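PDB 3BH0: dnab-like replicative helicase from Bacillus phage SPP1, which probably unwinds duplex DNA in the 5'-3' direction at the phage replication fork, driven by ATP hydrolysis in the C-terminal ATPase domain that this chain represents. Local coordinates for residues A[116-121]-A[302-307]. Sequence-based numbering, arbitrary orientation.
Sequences IVTAGS and YGNFVN
Thr118 OG1 has three polar neighbours: Tyr302 O, Arg114 O one helical turn earlier, and a water that donates to it. The hydroxyl oxygen OG1 of Thr118 lies 3.0 Å from Tyr302 O. The contact joins the end of helix 108-119, closed by a Schellman motif in which Ser121 takes positive phi, to the turn leading into edge strand 304-307 of the RecA-like, P-loop NTPase sheet. The chain enters that strand through a G1 beta bulge: Gly303 and Asn304 both face Ile299, and Gly303 has the positive phi (62°) that favours glycine. The water donates at 2.8 Å to Gly303 O and over a longer 3.3 Å to Thr118 OG1, and so bridges helix and bulge. Tyr302 O receives a CA-H...O contact as well, its distance from Thr118 CA being 3.4 Å. With OG1 beside its own backbone N (chi1 -44°), CG2 of Thr118 stands anti to that N and meets the bulge, 3.6 Å from Asn304 ND2. The amide's other end is fixed separately: Asn304 OD1 accepts from Lys87 NZ of helix 81-93, the helix after the Walker A-like loop, and from Phe305 N, which approaches on a lone pair in the carbonyl plane at 2.7 Å, though the N-H...O angle is a bent 131°. At the helix end, the Tyr302 ring lies against Ser121, whose backbone C is 3.6 Å from CE1 of the ring. Ser121 OG sits over one face, offset toward the rim, 3.9 Å from Tyr302 CD2.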
loop_
_atom_site.group_PDB
_atom_site.type_symbol
_atom_site.label_atom_id
_atom_site.label_comp_id
_atom_site.label_asym_id
_atom_site.label_seq_id
_atom_site.Cartn_x
_atom_site.Cartn_y
_atom_site.Cartn_z
ATOM N N ILE A 116 15.616 5.030 -1.971
ATOM C CA ILE A 116 16.797 5.838 -1.645
ATOM C C ILE A 116 16.468 7.332 -1.531
ATOM O O ILE A 116 16.711 7.950 -0.499
ATOM C CB ILE A 116 17.927 5.621 -2.680
ATOM C CG1 ILE A 116 18.557 4.234 -2.508
ATOM C CG2 ILE A 116 19.003 6.713 -2.555
ATOM C CD1 ILE A 116 19.221 3.701 -3.760
ATOM N N VAL A 117 15.909 7.901 -2.590
ATOM C CA VAL A 117 15.496 9.298 -2.600
ATOM C C VAL A 117 14.687 9.672 -1.356
ATOM O O VAL A 117 14.966 10.688 -0.721
ATOM C CB VAL A 117 14.719 9.635 -3.900
ATOM C CG1 VAL A 117 13.931 10.932 -3.767
ATOM C CG2 VAL A 117 15.676 9.699 -5.086
ATOM N N THR A 118 13.701 8.845 -1.001
ATOM C CA THR A 118 12.858 9.118 0.169
ATOM C C THR A 118 13.603 8.979 1.507
ATOM O O THR A 118 13.466 9.837 2.394
ATOM C CB THR A 118 11.569 8.254 0.193
ATOM O OG1 THR A 118 10.974 8.230 -1.112
ATOM C CG2 THR A 118 10.573 8.822 1.194
ATOM N N ALA A 119 14.381 7.908 1.650
ATOM C CA ALA A 119 15.071 7.617 2.910
ATOM C C ALA A 119 16.115 8.685 3.251
ATOM O O ALA A 119 16.122 9.225 4.361
ATOM C CB ALA A 119 15.710 6.228 2.872
ATOM N N GLY A 120 16.977 9.003 2.286
ATOM C CA GLY A 120 18.091 9.911 2.522
ATOM C C GLY A 120 17.825 11.391 2.317
ATOM O O GLY A 120 18.752 12.194 2.427
ATOM N N SER A 121 16.574 11.762 2.043
ATOM C CA SER A 121 16.239 13.130 1.630
ATOM C C SER A 121 17.199 13.667 0.556
ATOM O O SER A 121 17.797 14.741 0.704
ATOM C CB SER A 121 16.161 14.088 2.829
ATOM O OG SER A 121 14.821 14.289 3.246
ATOM N N TYR A 302 10.613 14.645 -2.540
ATOM C CA TYR A 302 11.229 13.469 -1.929
ATOM C C TYR A 302 10.315 12.234 -1.905
ATOM O O TYR A 302 10.745 11.148 -1.518
ATOM C CB TYR A 302 11.744 13.789 -0.519
ATOM C CG TYR A 302 12.787 14.886 -0.452
ATOM C CD1 TYR A 302 13.924 14.862 -1.272
ATOM C CD2 TYR A 302 12.655 15.932 0.459
ATOM C CE1 TYR A 302 14.895 15.871 -1.197
ATOM C CE2 TYR A 302 13.613 16.946 0.545
ATOM C CZ TYR A 302 14.732 16.911 -0.280
ATOM O OH TYR A 302 15.676 17.921 -0.172
ATOM N N GLY A 303 9.063 12.416 -2.319
ATOM C CA GLY A 303 8.066 11.356 -2.269
ATOM C C GLY A 303 7.832 10.916 -0.840
ATOM O O GLY A 303 7.600 9.730 -0.571
ATOM N N ASN A 304 7.905 11.883 0.071
ATOM C CA ASN A 304 7.707 11.641 1.488
ATOM C C ASN A 304 6.412 12.240 2.015
ATOM O O ASN A 304 5.863 13.167 1.428
ATOM C CB ASN A 304 8.876 12.197 2.279
ATOM C CG ASN A 304 9.180 11.379 3.498
ATOM O OD1 ASN A 304 8.276 10.854 4.150
ATOM N ND2 ASN A 304 10.465 11.256 3.816
ATOM N N PHE A 305 5.933 11.686 3.125
ATOM C CA PHE A 305 4.686 12.111 3.744
ATOM C C PHE A 305 4.912 12.366 5.231
ATOM O O PHE A 305 5.604 11.589 5.922
ATOM C CB PHE A 305 3.601 11.059 3.556
ATOM C CG PHE A 305 3.229 10.818 2.122
ATOM C CD1 PHE A 305 2.042 11.327 1.610
ATOM C CD2 PHE A 305 4.061 10.075 1.283
ATOM C CE1 PHE A 305 1.693 11.100 0.278
ATOM C CE2 PHE A 305 3.723 9.859 -0.029
ATOM C CZ PHE A 305 2.538 10.361 -0.535
ATOM N N VAL A 306 4.327 13.462 5.708
ATOM C CA VAL A 306 4.490 13.901 7.078
ATOM C C VAL A 306 3.152 13.818 7.776
ATOM O O VAL A 306 2.160 14.385 7.316
ATOM C CB VAL A 306 5.021 15.341 7.144
ATOM C CG1 VAL A 306 5.243 15.784 8.594
ATOM C CG2 VAL A 306 6.300 15.455 6.344
ATOM N N ASN A 307 3.143 13.087 8.887
ATOM C CA ASN A 307 2.001 13.023 9.779
ATOM C C ASN A 307 1.606 14.384 10.292
ATOM O O ASN A 307 2.452 15.196 10.650
ATOM C CB ASN A 307 2.315 12.111 10.955
ATOM C CG ASN A 307 2.214 10.662 10.591
ATOM O OD1 ASN A 307 1.120 10.154 10.313
ATOM N ND2 ASN A 307 3.351 9.979 10.574
HETATM O O HOH W 1 7.963 6.974 -1.157
#